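Local coordinates for protein retinol dehydratase (Spodoptera frugiperda, PDB 1FMJ) that dehydrates retinol and, as a sulfotransferase 1 family member, probably has sulfotransferase activity; it is bound here to retinol and adenosine-3'-5'-diphosphate, at residues Val66-Tyr71 / Met78-Val83; Leu85-Leu90 / Thr156-Val161; Met180-Arg185 / Phe228-Glu233. All coordinates share one frame; numbering follows the deposited sequence.

Contact 1 (Val66-Tyr71 / Met78-Val83). With A3P (adenosine-3'-5'-diphosphate), chain G.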
loop_
_atom_site.group_PDB
_atom_site.type_symbol
_atom_site.label_atom_id
_atom_site.label_comp_id
_atom_site.label_asym_id
_atom_site.label_seq_id
_atom_site.Cartn_x
_atom_site.Cartn_y
_atom_site.Cartn_z
ATOM N N VAL A 66 10.370 -12.431 1.516
ATOM C CA VAL A 66 10.768 -11.037 1.618
ATOM C C VAL A 66 9.505 -10.202 1.487
ATOM O O VAL A 66 8.761 -10.344 0.519
ATOM C CB VAL A 66 11.762 -10.624 0.521
ATOM C CG1 VAL A 66 12.109 -9.142 0.677
ATOM C CG2 VAL A 66 13.021 -11.468 0.618
ATOM N N PHE A 67 9.262 -9.340 2.465
ATOM C CA PHE A 67 8.065 -8.501 2.462
ATOM C C PHE A 67 8.357 -7.038 2.218
ATOM O O PHE A 67 9.352 -6.503 2.696
ATOM C CB PHE A 67 7.337 -8.562 3.810
ATOM C CG PHE A 67 6.542 -9.810 4.041
ATOM C CD1 PHE A 67 7.160 -11.050 4.112
ATOM C CD2 PHE A 67 5.169 -9.729 4.261
ATOM C CE1 PHE A 67 6.423 -12.189 4.401
ATOM C CE2 PHE A 67 4.426 -10.865 4.552
ATOM C CZ PHE A 67 5.057 -12.101 4.624
ATOM N N VAL A 68 7.471 -6.393 1.474
ATOM C CA VAL A 68 7.564 -4.965 1.252
ATOM C C VAL A 68 6.232 -4.497 1.828
ATOM O O VAL A 68 5.156 -4.840 1.314
ATOM C CB VAL A 68 7.672 -4.614 -0.235
ATOM C CG1 VAL A 68 7.709 -3.104 -0.401
ATOM C CG2 VAL A 68 8.940 -5.232 -0.814
ATOM N N ALA A 69 6.311 -3.746 2.920
ATOM C CA ALA A 69 5.126 -3.273 3.613
ATOM C C ALA A 69 5.139 -1.763 3.735
ATOM O O ALA A 69 6.188 -1.129 3.617
ATOM C CB ALA A 69 5.048 -3.914 5.001
ATOM N N SER A 70 3.973 -1.191 3.983
ATOM C CA SER A 70 3.871 0.257 4.094
ATOM C C SER A 70 2.433 0.671 4.214
ATOM O O SER A 70 1.528 -0.133 3.984
ATOM C CB SER A 70 4.388 0.904 2.814
ATOM O OG SER A 70 3.523 0.534 1.749
ATOM N N TYR A 71 2.214 1.929 4.582
ATOM C CA TYR A 71 0.857 2.433 4.572
ATOM C C TYR A 71 0.817 2.803 3.079
ATOM O O TYR A 71 1.802 3.323 2.550
ATOM C CB TYR A 71 0.676 3.691 5.408
ATOM C CG TYR A 71 -0.734 4.190 5.245
ATOM C CD1 TYR A 71 -1.782 3.613 5.960
ATOM C CD2 TYR A 71 -1.048 5.105 4.244
ATOM C CE1 TYR A 71 -3.111 3.922 5.670
ATOM C CE2 TYR A 71 -2.366 5.418 3.945
ATOM C CZ TYR A 71 -3.393 4.817 4.656
ATOM O OH TYR A 71 -4.694 5.060 4.293
ATOM N N MET A 78 8.222 1.327 -5.944
ATOM C CA MET A 78 9.649 1.551 -6.160
ATOM C C MET A 78 10.432 0.482 -5.432
ATOM O O MET A 78 11.287 -0.195 -6.005
ATOM C CB MET A 78 10.089 2.887 -5.573
ATOM C CG MET A 78 9.381 4.086 -6.113
ATOM S SD MET A 78 9.846 5.503 -5.158
ATOM C CE MET A 78 11.541 5.735 -5.724
ATOM N N THR A 79 10.140 0.367 -4.142
ATOM C CA THR A 79 10.801 -0.591 -3.271
ATOM C C THR A 79 10.658 -2.009 -3.807
ATOM O O THR A 79 11.620 -2.775 -3.809
ATOM C CB THR A 79 10.213 -0.534 -1.849
ATOM O OG1 THR A 79 10.261 0.813 -1.369
ATOM C CG2 THR A 79 11.008 -1.432 -0.900
ATOM N N GLN A 80 9.459 -2.363 -4.259
ATOM C CA GLN A 80 9.245 -3.707 -4.795
ATOM C C GLN A 80 10.182 -3.988 -5.961
ATOM O O GLN A 80 10.739 -5.073 -6.068
ATOM C CB GLN A 80 7.809 -3.883 -5.278
ATOM C CG GLN A 80 6.810 -4.067 -4.166
ATOM C CD GLN A 80 5.408 -4.185 -4.684
ATOM O OE1 GLN A 80 5.057 -5.167 -5.329
ATOM N NE2 GLN A 80 4.592 -3.177 -4.408
ATOM N N GLU A 81 10.342 -3.005 -6.835
ATOM C CA GLU A 81 11.196 -3.164 -8.002
ATOM C C GLU A 81 12.650 -3.292 -7.597
ATOM O O GLU A 81 13.356 -4.185 -8.078
ATOM C CB GLU A 81 11.020 -1.984 -8.956
ATOM C CG GLU A 81 11.782 -2.129 -10.274
ATOM C CD GLU A 81 11.186 -3.171 -11.214
ATOM O OE1 GLU A 81 11.696 -3.298 -12.347
ATOM O OE2 GLU A 81 10.213 -3.858 -10.833
ATOM N N LEU A 82 13.098 -2.399 -6.715
ATOM C CA LEU A 82 14.475 -2.433 -6.241
ATOM C C LEU A 82 14.767 -3.787 -5.605
ATOM O O LEU A 82 15.738 -4.459 -5.959
ATOM C CB LEU A 82 14.715 -1.334 -5.202
ATOM C CG LEU A 82 14.673 0.110 -5.690
ATOM C CD1 LEU A 82 14.817 1.063 -4.498
ATOM C CD2 LEU A 82 15.783 0.332 -6.699
ATOM N N VAL A 83 13.911 -4.175 -4.661
ATOM C CA VAL A 83 14.051 -5.436 -3.945
ATOM C C VAL A 83 14.043 -6.658 -4.864
ATOM O O VAL A 83 14.777 -7.615 -4.631
ATOM C CB VAL A 83 12.917 -5.598 -2.891
ATOM C CG1 VAL A 83 12.907 -7.014 -2.330
ATOM C CG2 VAL A 83 13.104 -4.594 -1.762
HETATM P P1 A3P G . 2.463 10.436 -5.834
HETATM O O1P A3P G . 1.011 10.182 -5.858
HETATM O O2P A3P G . 2.985 10.723 -7.187
HETATM O O3P A3P G . 2.774 11.556 -4.932
HETATM P P2 A3P G . 2.897 3.205 -3.587
HETATM O O4P A3P G . 3.710 2.451 -4.555
HETATM O O5P A3P G . 3.195 2.773 -2.205
HETATM O O6P A3P G . 1.450 3.031 -3.900
HETATM O "O5'" A3P G . 3.254 4.739 -3.706
HETATM C "C5'" A3P G . 3.056 5.461 -4.910
HETATM C "C4'" A3P G . 3.736 6.833 -4.847
HETATM O "O4'" A3P G . 5.124 6.661 -5.251
HETATM C "C3'" A3P G . 3.142 7.829 -5.844
HETATM O "O3'" A3P G . 3.204 9.152 -5.263
HETATM C "C2'" A3P G . 4.007 7.577 -7.063
HETATM O "O2'" A3P G . 3.928 8.501 -8.144
HETATM C "C1'" A3P G . 5.375 7.467 -6.408
HETATM N N9 A3P G . 6.368 6.818 -7.274
HETATM C C8 A3P G . 6.268 5.646 -8.006
HETATM N N7 A3P G . 7.338 5.327 -8.684
HETATM C C5 A3P G . 8.224 6.354 -8.391
HETATM C C6 A3P G . 9.576 6.636 -8.794
HETATM N N6 A3P G . 10.274 5.848 -9.617
HETATM N N1 A3P G . 10.186 7.786 -8.296
HETATM C C2 A3P G . 9.505 8.622 -7.447
HETATM N N3 A3P G . 8.223 8.462 -6.995
HETATM C C4 A3P G . 7.638 7.301 -7.510
#
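T79 presents two different groups to its surroundings: its OG1 is hydrogen-bonded to Y251 OH and to G75 O one helical turn earlier, while its methyl meets the strand. With chi1 at -54°, OG1 lies beside the backbone N and CG2 opposite it, so the methyl slides past V68 with CG2 3.7 Å from V68 CG1. V68 contributes most of the strand's buried area. The same V68 CG1 lies 4.0 Å from Q80 CG, and on the other branch V68 CG2 is 4.3 Å from V83 CG2. Two residues earlier in the strand, V66 CG1 and V83 CG1 meet tip to tip at 3.8 Å. No hydrogen bond crosses the interface; the evidence is apolar contact between strand 66-70 and helix 76-87, whose local axes run nearly antiparallel at 164° and 9.0 Å apart. The strand, turn and helix form the P-loop-like 5'-phosphosulfate-binding element known from sulfotransferases, and T76 and T77 at the helix start bond the nucleotide. M78 takes no part in the strand contact; its chain runs over one face of the adenine of A3P: M78 CG is 3.4 Å from A3P C5, and a bend at chi3 (72°) carries M78 CE over to A3P N1 at 3.6 Å. Replacing M78 by an alanine removes CG, SD and CE, and would probably leave this face of the adenine without its thioether cover and the base freer to shift. The chemistry thus divides by side: aliphatic groups seat the helix on the sheet, and the nucleotide receives hydroxyls and a sulfur-bearing chain.

Contact 2 (Leu85-Leu90 / Thr156-Val161)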
loop_
_atom_site.group_PDB
_atom_site.type_symbol
_atom_site.label_atom_id
_atom_site.label_comp_id
_atom_site.label_asym_id
_atom_site.label_seq_id
_atom_site.Cartn_x
_atom_site.Cartn_y
_atom_site.Cartn_z
ATOM N N LEU A 85 14.855 -6.786 -8.190
ATOM C CA LEU A 85 16.051 -6.797 -9.022
ATOM C C LEU A 85 17.284 -7.195 -8.227
ATOM O O LEU A 85 18.116 -7.966 -8.707
ATOM C CB LEU A 85 16.261 -5.423 -9.668
ATOM C CG LEU A 85 15.295 -5.142 -10.823
ATOM C CD1 LEU A 85 15.350 -3.678 -11.248
ATOM C CD2 LEU A 85 15.651 -6.067 -11.985
ATOM N N ILE A 86 17.390 -6.676 -7.005
ATOM C CA ILE A 86 18.527 -6.971 -6.144
ATOM C C ILE A 86 18.573 -8.438 -5.719
ATOM O O ILE A 86 19.647 -9.028 -5.637
ATOM C CB ILE A 86 18.511 -6.068 -4.894
ATOM C CG1 ILE A 86 18.650 -4.604 -5.332
ATOM C CG2 ILE A 86 19.642 -6.468 -3.942
ATOM C CD1 ILE A 86 18.662 -3.597 -4.195
ATOM N N GLU A 87 17.409 -9.022 -5.449
ATOM C CA GLU A 87 17.340 -10.424 -5.056
ATOM C C GLU A 87 17.516 -11.315 -6.281
ATOM O O GLU A 87 17.833 -12.492 -6.149
ATOM C CB GLU A 87 15.991 -10.742 -4.393
ATOM C CG GLU A 87 15.716 -10.012 -3.086
ATOM C CD GLU A 87 16.602 -10.484 -1.950
ATOM O OE1 GLU A 87 17.811 -10.683 -2.182
ATOM O OE2 GLU A 87 16.099 -10.638 -0.817
ATOM N N ASN A 88 17.320 -10.757 -7.475
ATOM C CA ASN A 88 17.448 -11.552 -8.697
ATOM C C ASN A 88 18.597 -11.205 -9.646
ATOM O O ASN A 88 18.439 -11.256 -10.866
ATOM C CB ASN A 88 16.121 -11.543 -9.460
ATOM C CG ASN A 88 15.111 -12.522 -8.877
ATOM O OD1 ASN A 88 15.242 -13.739 -9.046
ATOM N ND2 ASN A 88 14.108 -11.998 -8.174
ATOM N N ASP A 89 19.748 -10.849 -9.082
ATOM C CA ASP A 89 20.936 -10.544 -9.880
ATOM C C ASP A 89 20.739 -9.469 -10.939
ATOM O O ASP A 89 21.258 -9.587 -12.051
ATOM C CB ASP A 89 21.429 -11.816 -10.566
ATOM C CG ASP A 89 21.677 -12.941 -9.589
ATOM O OD1 ASP A 89 22.482 -12.746 -8.657
ATOM O OD2 ASP A 89 21.069 -14.021 -9.750
ATOM N N LEU A 90 20.000 -8.422 -10.593
ATOM C CA LEU A 90 19.746 -7.337 -11.529
ATOM C C LEU A 90 19.389 -7.835 -12.924
ATOM O O LEU A 90 19.916 -7.347 -13.924
ATOM C CB LEU A 90 20.955 -6.399 -11.609
ATOM C CG LEU A 90 21.234 -5.581 -10.348
ATOM C CD1 LEU A 90 22.067 -6.412 -9.384
ATOM C CD2 LEU A 90 21.969 -4.306 -10.714
ATOM N N THR A 156 10.078 -24.063 -3.454
ATOM C CA THR A 156 11.254 -23.823 -4.283
ATOM C C THR A 156 11.211 -22.496 -5.022
ATOM O O THR A 156 12.094 -22.189 -5.829
ATOM C CB THR A 156 11.454 -24.952 -5.302
ATOM O OG1 THR A 156 10.213 -25.234 -5.948
ATOM C CG2 THR A 156 11.959 -26.210 -4.613
ATOM N N GLU A 157 10.180 -21.705 -4.747
ATOM C CA GLU A 157 10.046 -20.404 -5.377
ATOM C C GLU A 157 10.055 -19.338 -4.298
ATOM O O GLU A 157 9.179 -19.329 -3.438
ATOM C CB GLU A 157 8.728 -20.317 -6.151
ATOM C CG GLU A 157 8.553 -19.020 -6.909
ATOM C CD GLU A 157 7.211 -18.938 -7.617
ATOM O OE1 GLU A 157 6.763 -19.966 -8.163
ATOM O OE2 GLU A 157 6.615 -17.841 -7.641
ATOM N N LYS A 158 11.037 -18.440 -4.341
ATOM C CA LYS A 158 11.112 -17.375 -3.351
ATOM C C LYS A 158 9.828 -16.555 -3.415
ATOM O O LYS A 158 9.362 -16.197 -4.501
ATOM C CB LYS A 158 12.321 -16.471 -3.610
ATOM C CG LYS A 158 12.405 -15.277 -2.660
ATOM C CD LYS A 158 13.597 -14.382 -2.972
ATOM C CE LYS A 158 14.810 -14.704 -2.119
ATOM N NZ LYS A 158 14.673 -14.285 -0.706
ATOM N N ARG A 159 9.246 -16.282 -2.250
ATOM C CA ARG A 159 8.015 -15.512 -2.191
ATOM C C ARG A 159 8.255 -14.047 -1.868
ATOM O O ARG A 159 8.892 -13.714 -0.861
ATOM C CB ARG A 159 7.053 -16.097 -1.150
ATOM C CG ARG A 159 6.583 -17.517 -1.448
ATOM C CD ARG A 159 5.516 -17.976 -0.440
ATOM N NE ARG A 159 5.998 -17.964 0.940
ATOM C CZ ARG A 159 5.297 -18.408 1.981
ATOM N NH1 ARG A 159 4.076 -18.904 1.802
ATOM N NH2 ARG A 159 5.820 -18.360 3.200
ATOM N N PHE A 160 7.756 -13.180 -2.746
ATOM C CA PHE A 160 7.855 -11.742 -2.559
ATOM C C PHE A 160 6.443 -11.303 -2.190
ATOM O O PHE A 160 5.508 -11.485 -2.968
ATOM C CB PHE A 160 8.311 -11.047 -3.846
ATOM C CG PHE A 160 9.761 -11.272 -4.176
ATOM C CD1 PHE A 160 10.164 -12.408 -4.879
ATOM C CD2 PHE A 160 10.731 -10.366 -3.753
ATOM C CE1 PHE A 160 11.512 -12.635 -5.151
ATOM C CE2 PHE A 160 12.086 -10.580 -4.019
ATOM C CZ PHE A 160 12.481 -11.716 -4.719
ATOM N N VAL A 161 6.291 -10.750 -0.994
ATOM C CA VAL A 161 4.983 -10.330 -0.518
ATOM C C VAL A 161 4.846 -8.829 -0.362
ATOM O O VAL A 161 5.689 -8.176 0.265
ATOM C CB VAL A 161 4.661 -10.969 0.850
ATOM C CG1 VAL A 161 3.230 -10.620 1.258
ATOM C CG2 VAL A 161 4.864 -12.474 0.790
#
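F160 meets the aliphatic part of E87 at its ring edge: E87 CB lies near the ring plane, 3.7 Å from F160 CZ, and E87 CG is 3.8 Å from F160 CE2. The carboxylate beyond is turned 75° from the ring plane, so the acid does not lie flat on the phenyl group. The N88 and F160 side chains run toward each other from opposite directions, with N88 ND2 3.8 Å from F160 CZ in an oblique approach with amide and ring planes 37° apart; the same ND2 is hydrogen-bonded to W84 O. N88 is also where the backbone leaves helical geometry, and L90 N closes the turn onto L85 O at 2.7 Å. The charged pair is weaker evidence of attachment. K158, bent at chi3 (-96°) and chi4, crosses E87 at about a right angle and brings NZ to 3.9 Å from E87 OE2, a long salt bridge. Both ends have other partners: E87 OE1 pairs with K268, and K158 NZ bonds to T64 O. The acid between two lysines would probably favour its charged form. F160 belongs to strand 160-163, and its ring also meets those of W84 and Y103. The C-terminal end of helix 76-87 is therefore laid against the start of that strand, with V66 of the adjoining strand 66-70 touching both E87 and K158.

Contact 3 (Met180-Arg185 / Phe228-Glu233). With A3P (adenosine-3'-5'-diphosphate), chain G.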
loop_
_atom_site.group_PDB
_atom_site.type_symbol
_atom_site.label_atom_id
_atom_site.label_comp_id
_atom_site.label_asym_id
_atom_site.label_seq_id
_atom_site.Cartn_x
_atom_site.Cartn_y
_atom_site.Cartn_z
ATOM N N MET A 180 11.818 -7.784 5.970
ATOM C CA MET A 180 10.800 -6.817 5.583
ATOM C C MET A 180 11.372 -5.425 5.404
ATOM O O MET A 180 12.233 -4.992 6.175
ATOM C CB MET A 180 9.689 -6.770 6.645
ATOM C CG MET A 180 8.692 -5.602 6.488
ATOM S SD MET A 180 7.325 -5.627 7.710
ATOM C CE MET A 180 6.409 -7.048 7.119
ATOM N N VAL A 181 10.907 -4.735 4.364
ATOM C CA VAL A 181 11.319 -3.360 4.108
ATOM C C VAL A 181 10.030 -2.569 4.243
ATOM O O VAL A 181 9.082 -2.786 3.493
ATOM C CB VAL A 181 11.885 -3.161 2.688
ATOM C CG1 VAL A 181 12.363 -1.720 2.525
ATOM C CG2 VAL A 181 13.045 -4.115 2.452
ATOM N N TYR A 182 9.985 -1.665 5.210
ATOM C CA TYR A 182 8.790 -0.878 5.427
ATOM C C TYR A 182 9.032 0.564 5.036
ATOM O O TYR A 182 10.006 1.192 5.466
ATOM C CB TYR A 182 8.368 -0.959 6.890
ATOM C CG TYR A 182 7.124 -0.173 7.220
ATOM C CD1 TYR A 182 5.890 -0.800 7.331
ATOM C CD2 TYR A 182 7.191 1.203 7.453
ATOM C CE1 TYR A 182 4.738 -0.080 7.676
ATOM C CE2 TYR A 182 6.055 1.930 7.792
ATOM C CZ TYR A 182 4.834 1.284 7.907
ATOM O OH TYR A 182 3.724 2.005 8.293
ATOM N N LEU A 183 8.133 1.084 4.214
ATOM C CA LEU A 183 8.227 2.460 3.753
ATOM C C LEU A 183 7.219 3.372 4.434
ATOM O O LEU A 183 6.055 3.000 4.629
ATOM C CB LEU A 183 8.025 2.525 2.241
ATOM C CG LEU A 183 9.290 2.601 1.375
ATOM C CD1 LEU A 183 10.032 3.897 1.667
ATOM C CD2 LEU A 183 10.183 1.396 1.644
ATOM N N ALA A 184 7.696 4.560 4.803
ATOM C CA ALA A 184 6.887 5.594 5.439
ATOM C C ALA A 184 7.088 6.855 4.609
ATOM O O ALA A 184 8.112 7.018 3.947
ATOM C CB ALA A 184 7.330 5.833 6.875
ATOM N N ARG A 185 6.110 7.745 4.646
ATOM C CA ARG A 185 6.167 8.974 3.871
ATOM C C ARG A 185 5.348 10.030 4.602
ATOM O O ARG A 185 4.400 9.698 5.310
ATOM C CB ARG A 185 5.564 8.715 2.486
ATOM C CG ARG A 185 5.640 9.881 1.506
ATOM C CD ARG A 185 4.887 9.548 0.222
ATOM N NE ARG A 185 5.014 10.621 -0.762
ATOM C CZ ARG A 185 4.399 10.646 -1.940
ATOM N NH1 ARG A 185 3.595 9.647 -2.308
ATOM N NH2 ARG A 185 4.597 11.676 -2.755
ATOM N N PHE A 228 -0.801 6.870 11.976
ATOM C CA PHE A 228 0.339 6.781 12.875
ATOM C C PHE A 228 0.504 5.470 13.633
ATOM O O PHE A 228 1.629 5.080 13.947
ATOM C CB PHE A 228 0.340 7.960 13.837
ATOM C CG PHE A 228 0.834 9.221 13.217
ATOM C CD1 PHE A 228 -0.051 10.223 12.835
ATOM C CD2 PHE A 228 2.198 9.399 12.983
ATOM C CE1 PHE A 228 0.419 11.382 12.235
ATOM C CE2 PHE A 228 2.668 10.554 12.382
ATOM C CZ PHE A 228 1.779 11.547 12.009
ATOM N N GLU A 229 -0.593 4.784 13.929
ATOM C CA GLU A 229 -0.476 3.499 14.619
ATOM C C GLU A 229 0.191 2.509 13.669
ATOM O O GLU A 229 0.968 1.646 14.086
ATOM C CB GLU A 229 -1.849 2.976 15.042
ATOM C CG GLU A 229 -2.536 3.832 16.106
ATOM C CD GLU A 229 -1.591 4.222 17.229
ATOM O OE1 GLU A 229 -0.864 3.331 17.723
ATOM O OE2 GLU A 229 -1.572 5.413 17.617
ATOM N N HIS A 230 -0.103 2.648 12.381
ATOM C CA HIS A 230 0.468 1.768 11.356
ATOM C C HIS A 230 1.980 1.987 11.304
ATOM O O HIS A 230 2.766 1.038 11.379
ATOM C CB HIS A 230 -0.180 2.085 9.995
ATOM C CG HIS A 230 0.072 1.056 8.934
ATOM N ND1 HIS A 230 1.338 0.726 8.501
ATOM C CD2 HIS A 230 -0.786 0.328 8.178
ATOM C CE1 HIS A 230 1.250 -0.155 7.520
ATOM N NE2 HIS A 230 -0.029 -0.412 7.305
ATOM N N VAL A 231 2.389 3.246 11.202
ATOM C CA VAL A 231 3.809 3.590 11.153
ATOM C C VAL A 231 4.544 3.243 12.444
ATOM O O VAL A 231 5.633 2.675 12.412
ATOM C CB VAL A 231 4.015 5.090 10.905
ATOM C CG1 VAL A 231 5.515 5.426 10.920
ATOM C CG2 VAL A 231 3.390 5.492 9.571
ATOM N N LYS A 232 3.959 3.605 13.583
ATOM C CA LYS A 232 4.605 3.344 14.864
ATOM C C LYS A 232 4.936 1.872 15.104
ATOM O O LYS A 232 5.982 1.555 15.655
ATOM C CB LYS A 232 3.750 3.899 16.010
ATOM C CG LYS A 232 3.675 5.419 15.989
ATOM C CD LYS A 232 3.078 5.986 17.255
ATOM C CE LYS A 232 3.170 7.497 17.241
ATOM N NZ LYS A 232 2.753 8.068 18.536
ATOM N N GLU A 233 4.054 0.976 14.681
ATOM C CA GLU A 233 4.294 -0.452 14.862
ATOM C C GLU A 233 5.556 -0.913 14.155
ATOM O O GLU A 233 6.281 -1.769 14.658
ATOM C CB GLU A 233 3.111 -1.262 14.348
ATOM C CG GLU A 233 1.971 -1.382 15.330
ATOM C CD GLU A 233 0.927 -2.365 14.850
ATOM O OE1 GLU A 233 1.319 -3.331 14.165
ATOM O OE2 GLU A 233 -0.275 -2.183 15.161
HETATM P P1 A3P G . 2.463 10.436 -5.834
HETATM O O1P A3P G . 1.011 10.182 -5.858
HETATM O O2P A3P G . 2.985 10.723 -7.187
HETATM O O3P A3P G . 2.774 11.556 -4.932
HETATM P P2 A3P G . 2.897 3.205 -3.587
HETATM O O4P A3P G . 3.710 2.451 -4.555
HETATM O O5P A3P G . 3.195 2.773 -2.205
HETATM O O6P A3P G . 1.450 3.031 -3.900
HETATM O "O5'" A3P G . 3.254 4.739 -3.706
HETATM C "C5'" A3P G . 3.056 5.461 -4.910
HETATM C "C4'" A3P G . 3.736 6.833 -4.847
HETATM O "O4'" A3P G . 5.124 6.661 -5.251
HETATM C "C3'" A3P G . 3.142 7.829 -5.844
HETATM O "O3'" A3P G . 3.204 9.152 -5.263
HETATM C "C2'" A3P G . 4.007 7.577 -7.063
HETATM O "O2'" A3P G . 3.928 8.501 -8.144
HETATM C "C1'" A3P G . 5.375 7.467 -6.408
HETATM N N9 A3P G . 6.368 6.818 -7.274
HETATM C C8 A3P G . 6.268 5.646 -8.006
HETATM N N7 A3P G . 7.338 5.327 -8.684
HETATM C C5 A3P G . 8.224 6.354 -8.391
HETATM C C6 A3P G . 9.576 6.636 -8.794
HETATM N N6 A3P G . 10.274 5.848 -9.617
HETATM N N1 A3P G . 10.186 7.786 -8.296
HETATM C C2 A3P G . 9.505 8.622 -7.447
HETATM N N3 A3P G . 8.223 8.462 -6.995
HETATM C C4 A3P G . 7.638 7.301 -7.510
#
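Helix 227-235 packs on strand 179-184 of the central parallel sheet, next to the point where the chain leaves the strand for the 3'-phosphate of A3P. The direct bond joins Y182 OH and H230 ND1 at 2.7 Å; either could be the donor. The phenol of Y182 reaches the helix because chi1 is -180°, which sets CG opposite the backbone nitrogen. The two rings meet rim to rim, planes 39° apart, and Y182 CE1 comes within 3.5 Å of H230 CE1. The imidazole is also held at its far nitrogen, since H230 NE2 bonds to H164 O. V231 CA lies 3.3 Å from Y182 OH; farther along, A184 CB and V231 CG1 make a loose apolar contact at 4.5 Å. In the sulfotransferase fold this strand end leads into the 3'-phosphate-binding segment, and R185 fits that role: an extended chain places its guanidinium edge at the phosphate, with R185 NH2 2.8 Å from A3P O3P (N-H...O 159°) and R185 NH1 3.0 Å from A3P O3'. S193, on the helix that follows, bonds the nucleotide too, and R185 NH1 is also bonded to R73 O.

In the fold
From the N terminus, contact 1 comes first and closes the shortest loop, six residues between segments 66-71 and 78-83. Contact 2 then takes the far end of that same helix to strand 160-163, closing a 65-residue excursion. Contact 3 joins strand 179-184 to helix 227-235 across 42 residues. Each closes before the next opens, so none nests or crosses. Strand 66-70 lies between the strands of contacts 2 and 3 in the parallel sheet and is hydrogen-bonded to both: V68 N to V161 O at 2.8 Å, V181 N to F67 O at 2.9 Å. Contacts 2 and 3 do not touch, their centres about 22 Å apart; contacts 1 and 3 share A3P.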